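Local atomic coordinates of decapping nuclease RAI1 (Candida albicans, PDB entry 5BUD), a protein that removes NAD caps and other aberrant 5' ends from RNA using divalent metal ions, and binds and stimulates the exoribonuclease RAT1. Residues Lys4-Asn9 and Val333-Thr338; Tyr45-Asp50 and Glu193-Lys198; Tyr88-Gly93 and Thr384-Ser389; Pro310-Asn313 and Lys318-Asn321. One frame throughout, in Å; residues are numbered along the deposited sequence.

Contact 1. Residues Lys4-Asn9 and Val333-Thr338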
loop_
_atom_site.group_PDB
_atom_site.type_symbol
_atom_site.label_atom_id
_atom_site.label_comp_id
_atom_site.label_asym_id
_atom_site.label_seq_id
_atom_site.Cartn_x
_atom_site.Cartn_y
_atom_site.Cartn_z
ATOM N N LYS A 4 1.751 23.868 12.821
ATOM C CA LYS A 4 0.315 23.990 12.786
ATOM C C LYS A 4 -0.217 22.588 12.968
ATOM O O LYS A 4 0.421 21.593 12.592
ATOM C CB LYS A 4 -0.096 24.672 11.477
ATOM C CG LYS A 4 -1.558 24.575 11.076
ATOM C CD LYS A 4 -2.019 25.830 10.347
ATOM C CE LYS A 4 -1.000 26.402 9.371
ATOM N NZ LYS A 4 -1.223 27.870 9.245
ATOM N N SER A 5 -1.331 22.479 13.663
ATOM C CA SER A 5 -1.821 21.179 13.983
ATOM C C SER A 5 -3.246 21.112 13.530
ATOM O O SER A 5 -3.929 22.122 13.451
ATOM C CB SER A 5 -1.669 20.878 15.465
ATOM O OG SER A 5 -2.404 21.792 16.220
ATOM N N LEU A 6 -3.638 19.913 13.137
ATOM C CA LEU A 6 -5.004 19.598 12.811
ATOM C C LEU A 6 -5.513 18.813 13.998
ATOM O O LEU A 6 -4.896 17.807 14.391
ATOM C CB LEU A 6 -5.069 18.734 11.541
ATOM C CG LEU A 6 -6.465 18.348 11.049
ATOM C CD1 LEU A 6 -7.234 19.562 10.553
ATOM C CD2 LEU A 6 -6.353 17.291 9.950
ATOM N N PRO A 7 -6.640 19.254 14.582
ATOM C CA PRO A 7 -7.179 18.473 15.679
ATOM C C PRO A 7 -7.474 17.035 15.220
ATOM O O PRO A 7 -7.963 16.845 14.109
ATOM C CB PRO A 7 -8.482 19.210 16.034
ATOM C CG PRO A 7 -8.254 20.635 15.593
ATOM C CD PRO A 7 -7.342 20.542 14.393
ATOM N N LEU A 8 -7.221 16.056 16.087
ATOM C CA LEU A 8 -7.441 14.662 15.761
ATOM C C LEU A 8 -8.909 14.344 15.580
ATOM O O LEU A 8 -9.241 13.352 14.947
ATOM C CB LEU A 8 -6.894 13.760 16.844
ATOM C CG LEU A 8 -5.386 13.726 17.020
ATOM C CD1 LEU A 8 -5.071 12.599 17.996
ATOM C CD2 LEU A 8 -4.704 13.523 15.675
ATOM N N ASN A 9 -9.795 15.179 16.121
ATOM C CA ASN A 9 -11.230 14.909 15.959
ATOM C C ASN A 9 -11.811 15.599 14.721
ATOM O O ASN A 9 -13.015 15.577 14.518
ATOM C CB ASN A 9 -11.994 15.326 17.213
ATOM C CG ASN A 9 -11.818 16.798 17.542
ATOM O OD1 ASN A 9 -11.768 17.664 16.658
ATOM N ND2 ASN A 9 -11.708 17.089 18.816
ATOM N N VAL A 333 -6.634 15.641 4.016
ATOM C CA VAL A 333 -6.142 16.021 2.671
ATOM C C VAL A 333 -6.600 17.422 2.257
ATOM O O VAL A 333 -5.843 18.159 1.615
ATOM C CB VAL A 333 -6.507 14.995 1.575
ATOM C CG1 VAL A 333 -5.882 13.643 1.921
ATOM C CG2 VAL A 333 -8.016 14.913 1.389
ATOM N N ASP A 334 -7.822 17.803 2.633
ATOM C CA ASP A 334 -8.233 19.187 2.483
ATOM C C ASP A 334 -7.325 20.164 3.273
ATOM O O ASP A 334 -6.988 21.230 2.773
ATOM C CB ASP A 334 -9.690 19.385 2.893
ATOM C CG ASP A 334 -10.176 20.786 2.569
ATOM O OD1 ASP A 334 -10.455 21.077 1.378
ATOM O OD2 ASP A 334 -10.233 21.602 3.503
ATOM N N TRP A 335 -6.921 19.787 4.480
ATOM C CA TRP A 335 -6.029 20.622 5.304
ATOM C C TRP A 335 -4.679 20.771 4.599
ATOM O O TRP A 335 -4.205 21.899 4.373
ATOM C CB TRP A 335 -5.906 20.003 6.705
ATOM C CG TRP A 335 -4.988 20.674 7.680
ATOM C CD1 TRP A 335 -5.163 21.893 8.293
ATOM C CD2 TRP A 335 -3.785 20.123 8.218
ATOM N NE1 TRP A 335 -4.132 22.127 9.165
ATOM C CE2 TRP A 335 -3.267 21.061 9.131
ATOM C CE3 TRP A 335 -3.094 18.925 8.012
ATOM C CZ2 TRP A 335 -2.079 20.839 9.836
ATOM C CZ3 TRP A 335 -1.897 18.709 8.712
ATOM C CH2 TRP A 335 -1.410 19.665 9.615
ATOM N N LEU A 336 -4.097 19.661 4.159
ATOM C CA LEU A 336 -2.854 19.746 3.388
ATOM C C LEU A 336 -3.010 20.628 2.132
ATOM O O LEU A 336 -2.105 21.395 1.790
ATOM C CB LEU A 336 -2.369 18.363 2.969
ATOM C CG LEU A 336 -1.940 17.413 4.069
ATOM C CD1 LEU A 336 -1.743 16.014 3.491
ATOM C CD2 LEU A 336 -0.678 17.920 4.748
ATOM N N ASN A 337 -4.152 20.515 1.473
ATOM C CA ASN A 337 -4.388 21.200 0.205
ATOM C C ASN A 337 -4.618 22.707 0.330
ATOM O O ASN A 337 -4.479 23.415 -0.656
ATOM C CB ASN A 337 -5.574 20.568 -0.535
ATOM C CG ASN A 337 -5.636 20.976 -1.996
ATOM O OD1 ASN A 337 -4.646 20.868 -2.731
ATOM N ND2 ASN A 337 -6.784 21.478 -2.418
ATOM N N THR A 338 -4.981 23.193 1.510
ATOM C CA THR A 338 -5.253 24.632 1.707
ATOM C C THR A 338 -4.245 25.324 2.636
ATOM O O THR A 338 -4.251 26.548 2.759
ATOM C CB THR A 338 -6.688 24.838 2.240
ATOM O OG1 THR A 338 -6.856 24.104 3.445
ATOM C CG2 THR A 338 -7.714 24.330 1.236
HETATM O O HOH W 1 -4.646 24.399 11.050
#
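Leu6 covers one face of the Trp335 indole with its CB and branch, and this is where the contact packs tightly. Its CB sits 3.8 Å from the centroid of the six-membered ring of Trp335 and only 11° off the ring normal, a well-formed CH-pi contact. The branch spreads from there: Leu6 CD1 lies 3.8 Å from Trp335 CG, while CD2 approaches the CE3 side. A leucine suits this place because CB covers the six-membered ring while CD1 reaches over the five-membered one. Trp335 has its CG anti to the backbone N (chi1 177°), which carries the ring off helix 322-339 to meet the N-terminal strand 4-5. That strand pairs with strand 359-364, and Leu362 of the latter also touches Trp335.

The edge of the ring is looser and wetter. Lys4 lays only its CG near the indole, 4.0 Å from Trp335 CZ2, and its chain then bends so that the ammonium end leads away. Lys4 O stands 3.8 Å from CZ2 of Trp335. At another point of the edge a water accepts from Trp335 NE1 at 3.0 Å and gives a long, weak bond to Ser5 O. Tryptophan therefore serves with both face and edge: the face takes the apolar leucine, and the polar N-H is satisfied by water. The chain start is thus held to the helix by dispersion and apolar burial, with water as the polar link.

Contact 2. Residues Tyr45-Asp50 and Glu193-Lys198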
loop_
_atom_site.group_PDB
_atom_site.type_symbol
_atom_site.label_atom_id
_atom_site.label_comp_id
_atom_site.label_asym_id
_atom_site.label_seq_id
_atom_site.Cartn_x
_atom_site.Cartn_y
_atom_site.Cartn_z
ATOM N N TYR A 45 -1.891 -13.416 -12.653
ATOM C CA TYR A 45 -3.323 -13.667 -12.651
ATOM C C TYR A 45 -3.652 -14.666 -11.560
ATOM O O TYR A 45 -2.873 -15.579 -11.288
ATOM C CB TYR A 45 -3.771 -14.176 -14.036
ATOM C CG TYR A 45 -3.532 -13.134 -15.091
ATOM C CD1 TYR A 45 -2.265 -12.967 -15.680
ATOM C CD2 TYR A 45 -4.535 -12.238 -15.427
ATOM C CE1 TYR A 45 -2.045 -11.960 -16.610
ATOM C CE2 TYR A 45 -4.326 -11.232 -16.338
ATOM C CZ TYR A 45 -3.080 -11.099 -16.929
ATOM O OH TYR A 45 -2.921 -10.087 -17.811
ATOM N N TYR A 46 -4.800 -14.481 -10.916
ATOM C CA TYR A 46 -5.215 -15.352 -9.834
ATOM C C TYR A 46 -5.622 -16.710 -10.402
ATOM O O TYR A 46 -6.385 -16.763 -11.352
ATOM C CB TYR A 46 -6.429 -14.748 -9.072
ATOM C CG TYR A 46 -6.781 -15.552 -7.866
ATOM C CD1 TYR A 46 -5.978 -15.521 -6.747
ATOM C CD2 TYR A 46 -7.871 -16.419 -7.867
ATOM C CE1 TYR A 46 -6.270 -16.295 -5.628
ATOM C CE2 TYR A 46 -8.163 -17.208 -6.750
ATOM C CZ TYR A 46 -7.368 -17.114 -5.628
ATOM O OH TYR A 46 -7.608 -17.887 -4.503
ATOM N N TYR A 47 -5.108 -17.780 -9.826
ATOM C CA TYR A 47 -5.518 -19.138 -10.194
ATOM C C TYR A 47 -5.233 -20.134 -9.072
ATOM O O TYR A 47 -4.077 -20.519 -8.837
ATOM C CB TYR A 47 -4.831 -19.594 -11.500
ATOM C CG TYR A 47 -5.388 -20.905 -12.020
ATOM C CD1 TYR A 47 -4.677 -22.088 -11.895
ATOM C CD2 TYR A 47 -6.653 -20.958 -12.590
ATOM C CE1 TYR A 47 -5.187 -23.289 -12.367
ATOM C CE2 TYR A 47 -7.183 -22.152 -13.046
ATOM C CZ TYR A 47 -6.445 -23.313 -12.928
ATOM O OH TYR A 47 -6.974 -24.510 -13.370
ATOM N N LEU A 48 -6.292 -20.536 -8.354
ATOM C CA LEU A 48 -6.156 -21.459 -7.230
ATOM C C LEU A 48 -7.449 -22.292 -7.052
ATOM O O LEU A 48 -8.361 -21.883 -6.329
ATOM C CB LEU A 48 -5.845 -20.689 -5.946
ATOM C CG LEU A 48 -5.485 -21.553 -4.752
ATOM C CD1 LEU A 48 -4.357 -22.505 -5.116
ATOM C CD2 LEU A 48 -5.109 -20.677 -3.564
ATOM N N PRO A 49 -7.556 -23.409 -7.785
ATOM C CA PRO A 49 -8.739 -24.287 -7.711
ATOM C C PRO A 49 -8.869 -24.986 -6.354
ATOM O O PRO A 49 -7.868 -25.342 -5.734
ATOM C CB PRO A 49 -8.474 -25.341 -8.800
ATOM C CG PRO A 49 -7.369 -24.784 -9.660
ATOM C CD PRO A 49 -6.561 -23.895 -8.759
ATOM N N ASP A 50 -10.100 -25.225 -5.932
ATOM C CA ASP A 50 -10.366 -25.969 -4.693
ATOM C C ASP A 50 -9.623 -27.278 -4.607
ATOM O O ASP A 50 -9.138 -27.638 -3.544
ATOM C CB ASP A 50 -11.846 -26.235 -4.561
ATOM C CG ASP A 50 -12.610 -24.998 -4.226
ATOM O OD1 ASP A 50 -11.969 -23.973 -3.910
ATOM O OD2 ASP A 50 -13.846 -25.048 -4.284
ATOM N N GLU A 193 1.153 -26.632 -12.428
ATOM C CA GLU A 193 1.478 -27.700 -11.483
ATOM C C GLU A 193 2.754 -27.420 -10.703
ATOM O O GLU A 193 2.853 -27.789 -9.535
ATOM C CB GLU A 193 1.610 -29.054 -12.198
ATOM C CG GLU A 193 0.300 -29.663 -12.669
ATOM C CD GLU A 193 0.497 -31.049 -13.279
ATOM O OE1 GLU A 193 1.352 -31.201 -14.180
ATOM O OE2 GLU A 193 -0.208 -31.995 -12.860
ATOM N N ASN A 194 3.722 -26.771 -11.344
ATOM C CA ASN A 194 5.049 -26.583 -10.755
ATOM C C ASN A 194 5.180 -25.413 -9.768
ATOM O O ASN A 194 6.288 -25.097 -9.321
ATOM C CB ASN A 194 6.082 -26.396 -11.866
ATOM C CG ASN A 194 6.231 -27.628 -12.744
ATOM O OD1 ASN A 194 5.663 -28.691 -12.468
ATOM N ND2 ASN A 194 6.989 -27.479 -13.828
ATOM N N ARG A 195 4.066 -24.766 -9.435
ATOM C CA ARG A 195 4.110 -23.536 -8.645
ATOM C C ARG A 195 4.603 -23.755 -7.251
ATOM O O ARG A 195 5.330 -22.933 -6.713
ATOM C CB ARG A 195 2.730 -22.904 -8.594
ATOM C CG ARG A 195 2.420 -22.221 -9.888
ATOM C CD ARG A 195 1.140 -21.476 -9.779
ATOM N NE ARG A 195 0.015 -22.383 -9.552
ATOM C CZ ARG A 195 -1.229 -21.968 -9.381
ATOM N NH1 ARG A 195 -1.494 -20.671 -9.414
ATOM N NH2 ARG A 195 -2.206 -22.844 -9.206
ATOM N N ASN A 196 4.218 -24.881 -6.669
ATOM C CA ASN A 196 4.594 -25.211 -5.299
ATOM C C ASN A 196 6.100 -25.461 -5.164
ATOM O O ASN A 196 6.622 -25.473 -4.057
ATOM C CB ASN A 196 3.807 -26.435 -4.817
ATOM C CG ASN A 196 3.722 -26.538 -3.298
ATOM O OD1 ASN A 196 3.918 -25.553 -2.575
ATOM N ND2 ASN A 196 3.409 -27.742 -2.802
ATOM N N LYS A 197 6.804 -25.659 -6.279
ATOM C CA LYS A 197 8.270 -25.845 -6.235
ATOM C C LYS A 197 9.037 -24.588 -6.640
ATOM O O LYS A 197 10.235 -24.507 -6.451
ATOM C CB LYS A 197 8.695 -27.008 -7.135
ATOM C CG LYS A 197 8.251 -28.372 -6.618
ATOM C CD LYS A 197 8.325 -29.433 -7.713
ATOM C CE LYS A 197 7.824 -30.795 -7.238
ATOM N NZ LYS A 197 8.696 -31.424 -6.202
ATOM N N LYS A 198 8.345 -23.608 -7.210
ATOM C CA LYS A 198 8.997 -22.373 -7.651
ATOM C C LYS A 198 9.648 -21.670 -6.458
ATOM O O LYS A 198 9.096 -21.663 -5.359
ATOM C CB LYS A 198 7.950 -21.481 -8.320
ATOM C CG LYS A 198 8.494 -20.368 -9.178
ATOM C CD LYS A 198 7.397 -19.373 -9.540
ATOM C CE LYS A 198 6.193 -20.031 -10.184
ATOM N NZ LYS A 198 5.324 -19.023 -10.862
#
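This is a side-chain-to-backbone clamp within the RAI1-like PD-(D/E)XK nuclease region, in which Arg195 grips the carbonyl of Tyr47 and ties two irregular parts of the chain together. Tyr47 follows the short strand 45-46, which pairs with strand 179-180; Arg195 lies in the loop between helix 189-193 and strand 205-214. Both guanidinium ends turn to the same oxygen. Arg195 NH1 donates to Tyr47 O at 2.7 Å, with an N-H...O angle of 154°, and this bond lies in the carbonyl plane and in the guanidinium plane as well. The second, from Arg195 NH2 to Tyr47 O at 3.0 Å, is bent and weak.

Arginine suits the place because one flat, multiply donating group can serve several carbonyls. NH1 also donates to Thr179 O, in strand 179-180, and NE to Ile192 O, near the end of helix 189-193, so acceptors from three parts of the backbone fix the guanidinium in rotation. A bend at chi3 (-64°) in an otherwise extended chain turns it onto them. Tyr47 adds its ring: CD1 comes 3.7 Å from Arg195 NH2, approached obliquely with the two planes 35° apart, while Pro49 CD covers one ring face and Trp184 meets the ring too.

The side chain of Arg195 is about 9 Å from that of the metal-binding residue Glu175. The partial negative charges of the carbonyl oxygens probably stabilise its buried positive charge.

Contact 3. Residues Tyr88-Gly93 and Thr384-Ser389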
loop_
_atom_site.group_PDB
_atom_site.type_symbol
_atom_site.label_atom_id
_atom_site.label_comp_id
_atom_site.label_asym_id
_atom_site.label_seq_id
_atom_site.Cartn_x
_atom_site.Cartn_y
_atom_site.Cartn_z
ATOM N N TYR A 88 5.278 8.955 -18.911
ATOM C CA TYR A 88 3.854 9.118 -19.175
ATOM C C TYR A 88 3.552 10.517 -19.624
ATOM O O TYR A 88 2.836 10.725 -20.592
ATOM C CB TYR A 88 3.026 8.795 -17.910
ATOM C CG TYR A 88 1.516 8.978 -18.059
ATOM C CD1 TYR A 88 0.750 8.092 -18.823
ATOM C CD2 TYR A 88 0.854 10.007 -17.401
ATOM C CE1 TYR A 88 -0.630 8.256 -18.951
ATOM C CE2 TYR A 88 -0.522 10.178 -17.513
ATOM C CZ TYR A 88 -1.255 9.309 -18.291
ATOM O OH TYR A 88 -2.611 9.499 -18.380
ATOM N N GLU A 89 4.056 11.499 -18.889
ATOM C CA GLU A 89 3.744 12.879 -19.181
ATOM C C GLU A 89 4.340 13.311 -20.533
ATOM O O GLU A 89 3.793 14.181 -21.182
ATOM C CB GLU A 89 4.239 13.787 -18.053
ATOM C CG GLU A 89 3.518 13.595 -16.706
ATOM C CD GLU A 89 3.982 14.576 -15.623
ATOM O OE1 GLU A 89 5.119 15.128 -15.722
ATOM O OE2 GLU A 89 3.192 14.825 -14.670
ATOM N N THR A 90 5.465 12.714 -20.924
ATOM C CA THR A 90 6.103 13.037 -22.191
ATOM C C THR A 90 5.160 12.559 -23.305
ATOM O O THR A 90 4.876 13.322 -24.225
ATOM C CB THR A 90 7.537 12.456 -22.291
ATOM O OG1 THR A 90 8.393 13.105 -21.340
ATOM C CG2 THR A 90 8.126 12.666 -23.694
ATOM N N SER A 91 4.611 11.345 -23.161
ATOM C CA SER A 91 3.575 10.813 -24.083
ATOM C C SER A 91 2.328 11.670 -24.195
ATOM O O SER A 91 1.781 11.834 -25.277
ATOM C CB SER A 91 3.116 9.423 -23.662
ATOM O OG SER A 91 3.955 8.437 -24.186
ATOM N N GLU A 92 1.864 12.189 -23.072
ATOM C CA GLU A 92 0.663 13.016 -23.046
ATOM C C GLU A 92 0.912 14.463 -23.445
ATOM O O GLU A 92 -0.044 15.195 -23.707
ATOM C CB GLU A 92 0.068 12.999 -21.641
ATOM C CG GLU A 92 -0.427 11.624 -21.208
ATOM C CD GLU A 92 -1.691 11.226 -21.934
ATOM O OE1 GLU A 92 -2.648 12.002 -21.900
ATOM O OE2 GLU A 92 -1.721 10.138 -22.539
ATOM N N GLY A 93 2.183 14.879 -23.464
ATOM C CA GLY A 93 2.562 16.267 -23.755
ATOM C C GLY A 93 2.181 17.248 -22.666
ATOM O O GLY A 93 2.057 18.453 -22.902
ATOM N N THR A 384 12.738 17.539 -12.370
ATOM C CA THR A 384 12.641 19.004 -12.310
ATOM C C THR A 384 12.844 19.639 -13.707
ATOM O O THR A 384 12.069 20.517 -14.124
ATOM C CB THR A 384 13.586 19.612 -11.241
ATOM O OG1 THR A 384 14.959 19.300 -11.533
ATOM C CG2 THR A 384 13.253 19.060 -9.841
ATOM N N GLU A 385 13.847 19.157 -14.439
ATOM C CA GLU A 385 14.101 19.651 -15.804
ATOM C C GLU A 385 12.922 19.376 -16.707
ATOM O O GLU A 385 12.480 20.262 -17.438
ATOM C CB GLU A 385 15.333 19.000 -16.420
ATOM C CG GLU A 385 15.689 19.602 -17.758
ATOM C CD GLU A 385 16.881 18.947 -18.425
ATOM O OE1 GLU A 385 17.795 18.465 -17.730
ATOM O OE2 GLU A 385 16.892 18.939 -19.664
ATOM N N TRP A 386 12.418 18.137 -16.674
ATOM C CA TRP A 386 11.223 17.822 -17.453
ATOM C C TRP A 386 10.108 18.825 -17.158
ATOM O O TRP A 386 9.529 19.396 -18.081
ATOM C CB TRP A 386 10.734 16.386 -17.224
ATOM C CG TRP A 386 9.289 16.207 -17.634
ATOM C CD1 TRP A 386 8.214 15.971 -16.804
ATOM C CD2 TRP A 386 8.749 16.307 -18.965
ATOM N NE1 TRP A 386 7.043 15.912 -17.543
ATOM C CE2 TRP A 386 7.340 16.110 -18.865
ATOM C CE3 TRP A 386 9.309 16.545 -20.228
ATOM C CZ2 TRP A 386 6.504 16.126 -19.977
ATOM C CZ3 TRP A 386 8.462 16.575 -21.337
ATOM C CH2 TRP A 386 7.077 16.364 -21.201
ATOM N N ARG A 387 9.797 19.050 -15.889
ATOM C CA ARG A 387 8.670 19.945 -15.567
ATOM C C ARG A 387 8.902 21.436 -15.940
ATOM O O ARG A 387 7.959 22.157 -16.369
ATOM C CB ARG A 387 8.258 19.828 -14.096
ATOM C CG ARG A 387 7.589 18.497 -13.739
ATOM C CD ARG A 387 6.225 18.360 -14.417
ATOM N NE ARG A 387 5.415 17.289 -13.848
ATOM C CZ ARG A 387 4.681 17.392 -12.740
ATOM N NH1 ARG A 387 4.661 18.511 -12.042
ATOM N NH2 ARG A 387 3.984 16.338 -12.314
ATOM N N GLN A 388 10.140 21.891 -15.771
ATOM C CA GLN A 388 10.518 23.253 -16.171
ATOM C C GLN A 388 10.370 23.431 -17.678
ATOM O O GLN A 388 10.004 24.511 -18.132
ATOM C CB GLN A 388 11.952 23.573 -15.758
ATOM C CG GLN A 388 12.127 23.756 -14.259
ATOM C CD GLN A 388 13.541 23.466 -13.790
ATOM O OE1 GLN A 388 14.430 23.122 -14.587
ATOM N NE2 GLN A 388 13.752 23.567 -12.489
ATOM N N SER A 389 10.631 22.363 -18.431
ATOM C CA SER A 389 10.530 22.379 -19.904
ATOM C C SER A 389 9.118 22.582 -20.464
ATOM O O SER A 389 8.978 23.049 -21.593
ATOM C CB SER A 389 11.107 21.096 -20.507
ATOM O OG SER A 389 10.145 20.055 -20.544
#
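Glu89 and Arg387 both place CG anti to the carbonyl carbon (chi1 -66° and -70°), but Glu89 then runs out extended whereas Arg387 bends at chi2, and their charged ends meet between two helices. These are the last turn of helix 78-92 and a part of the C-terminal helix 381-389; the axes of the segments 88-92 and 384-389 come within 11.6 Å at 19°, nearly parallel. Such a wide spacing is bridged by long side chains. Arg387 takes the carboxylate side-on in a two-bond salt bridge: NE donates to Glu89 OE1 at 2.9 Å and NH2 to Glu89 OE2 at 2.9 Å, each oxygen using its syn lone pair. The NE bond is the straighter; the NH2 bond is tilted from the guanidinium plane.

Trp386 NE1 donates at 2.8 Å to Glu89 OE1, within the indole plane, so this oxygen accepts from two donors, on its syn and anti sides. Glutamate suits the buried position because its two oxygens can answer all these donors; OE2 also accepts from Ile96 N. Arg387 and the N-H groups of Trp386 and Ile96 would probably favour an ionised Glu89. At the turn between the antiparallel strands 121-128 and 131-136, Asp129 forms a salt bridge with Arg387 NH1 and Gln131 a hydrogen bond with NH2. Gly93 ends helix 78-92 in a Schellman motif with its positive phi. Tryptophan suits its place because its edge carries the N-H to OE1 while its face meets Thr90, whose OG1, bonded to Ile86 O, sits toward the outer edge of the six-membered ring, 3.5 Å from Trp386 CZ3.

Contact 4. Residues Pro310-Asn313 and Lys318-Asn321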
loop_
_atom_site.group_PDB
_atom_site.type_symbol
_atom_site.label_atom_id
_atom_site.label_comp_id
_atom_site.label_asym_id
_atom_site.label_seq_id
_atom_site.Cartn_x
_atom_site.Cartn_y
_atom_site.Cartn_z
ATOM N N PRO A 310 -22.103 -9.126 14.834
ATOM C CA PRO A 310 -22.635 -9.122 16.182
ATOM C C PRO A 310 -21.578 -9.351 17.274
ATOM O O PRO A 310 -21.805 -8.961 18.410
ATOM C CB PRO A 310 -23.683 -10.236 16.159
ATOM C CG PRO A 310 -23.290 -11.120 15.046
ATOM C CD PRO A 310 -22.632 -10.249 14.032
ATOM N N LEU A 311 -20.429 -9.935 16.926
ATOM C CA LEU A 311 -19.376 -10.186 17.890
ATOM C C LEU A 311 -18.428 -9.026 18.144
ATOM O O LEU A 311 -17.710 -9.065 19.124
ATOM C CB LEU A 311 -18.542 -11.402 17.472
ATOM C CG LEU A 311 -19.310 -12.689 17.180
ATOM C CD1 LEU A 311 -18.344 -13.861 17.101
ATOM C CD2 LEU A 311 -20.352 -12.935 18.256
ATOM N N THR A 312 -18.409 -7.984 17.314
ATOM C CA THR A 312 -17.357 -6.995 17.480
ATOM C C THR A 312 -17.844 -5.624 17.874
ATOM O O THR A 312 -17.325 -4.626 17.396
ATOM C CB THR A 312 -16.532 -6.884 16.192
ATOM O OG1 THR A 312 -17.408 -6.551 15.105
ATOM C CG2 THR A 312 -15.845 -8.193 15.915
ATOM N N ASN A 313 -18.821 -5.543 18.768
ATOM C CA ASN A 313 -19.205 -4.228 19.265
ATOM C C ASN A 313 -18.233 -3.659 20.293
ATOM O O ASN A 313 -17.532 -4.392 20.991
ATOM C CB ASN A 313 -20.643 -4.206 19.772
ATOM C CG ASN A 313 -21.631 -4.037 18.638
ATOM O OD1 ASN A 313 -22.194 -2.964 18.457
ATOM N ND2 ASN A 313 -21.796 -5.075 17.828
ATOM N N LYS A 318 -14.161 3.351 19.951
ATOM C CA LYS A 318 -13.285 2.215 19.625
ATOM C C LYS A 318 -13.762 1.300 18.482
ATOM O O LYS A 318 -12.967 0.582 17.910
ATOM C CB LYS A 318 -12.996 1.364 20.869
ATOM C CG LYS A 318 -11.590 1.569 21.436
ATOM C CD LYS A 318 -11.315 0.758 22.706
ATOM C CE LYS A 318 -11.581 -0.738 22.551
ATOM N NZ LYS A 318 -10.917 -1.341 21.362
ATOM N N LYS A 319 -15.045 1.311 18.161
ATOM C CA LYS A 319 -15.599 0.417 17.126
ATOM C C LYS A 319 -15.224 0.928 15.741
ATOM O O LYS A 319 -15.531 2.066 15.403
ATOM C CB LYS A 319 -17.132 0.326 17.268
ATOM C CG LYS A 319 -17.868 -0.282 16.079
ATOM C CD LYS A 319 -17.603 -1.761 15.933
ATOM C CE LYS A 319 -18.079 -2.282 14.584
ATOM N NZ LYS A 319 -17.780 -3.736 14.353
ATOM N N ILE A 320 -14.532 0.108 14.953
ATOM C CA ILE A 320 -14.180 0.487 13.571
ATOM C C ILE A 320 -15.417 0.858 12.739
ATOM O O ILE A 320 -16.356 0.100 12.636
ATOM C CB ILE A 320 -13.380 -0.624 12.830
ATOM C CG1 ILE A 320 -11.977 -0.730 13.433
ATOM C CG2 ILE A 320 -13.260 -0.284 11.348
ATOM C CD1 ILE A 320 -11.232 -2.003 13.071
ATOM N N ASN A 321 -15.377 2.049 12.169
ATOM C CA ASN A 321 -16.383 2.538 11.247
ATOM C C ASN A 321 -15.721 3.186 10.031
ATOM O O ASN A 321 -15.024 4.212 10.133
ATOM C CB ASN A 321 -17.258 3.562 11.945
ATOM C CG ASN A 321 -18.334 4.099 11.041
ATOM O OD1 ASN A 321 -18.079 4.951 10.206
ATOM N ND2 ASN A 321 -19.555 3.599 11.205
#
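The backbones of Pro310-Asn313 and Lys318-Asn321, neither in a regular helix or strand, come nearest at Asn313 and Lys319, whose CA atoms are 6.3 Å apart. Across this gap Lys319 sends its side chain to Thr312. The chain leaves with CG anti to the backbone N (chi1 166°), bends once at chi2, and then runs straight to the ammonium group. NZ of Lys319 donates to Thr312 O at 3.2 Å, coming from well above the carbonyl plane, and it also lies 2.9 Å from OG1 of Thr312. On the way, Lys319 CD passes 3.2 Å from Thr312 O and stays 4.4 Å from Asn313 CA.

Both segments belong to the long loop between helix 302-307 and helix 322-339, with Asn321 as N-cap of the latter, where its OD1 accepts from Asn324 N. Glu262 of helix 255-275 draws the polar ends together: its OE1 forms a salt bridge with Lys319 NZ, and its OE2 is hydrogen-bonded to Thr312 OG1. Threonine suits its place by offering Glu262 a hydroxyl close to its own carbonyl, the acceptor for NZ. Lysine's long arm can span the loop and still deliver a charge to that carboxylate, while Ile306 O takes a further bond from NZ.

In the fold
Contact 1 joins the chain start to helix 322-339, and all the others begin within the span it encloses. Contact 2 closes first and lies on the opposite side of the molecule's centre, 46 Å from contact 1 between centres. Contact 4 follows in series after contact 2, in the loop leading into the helix that contact 1 uses. Contact 3 alternates with contacts 1 and 2 along the chain, fastening the C-terminal helix to helix 78-92; its centre is 47 Å from that of contact 4. No two touch, so the RAI1 nuclease fold is pinned at separate peripheral points: the Arg195 side chain of contact 2 lies about 13 Å from a manganese ion, the other contacts away from the annotated sites.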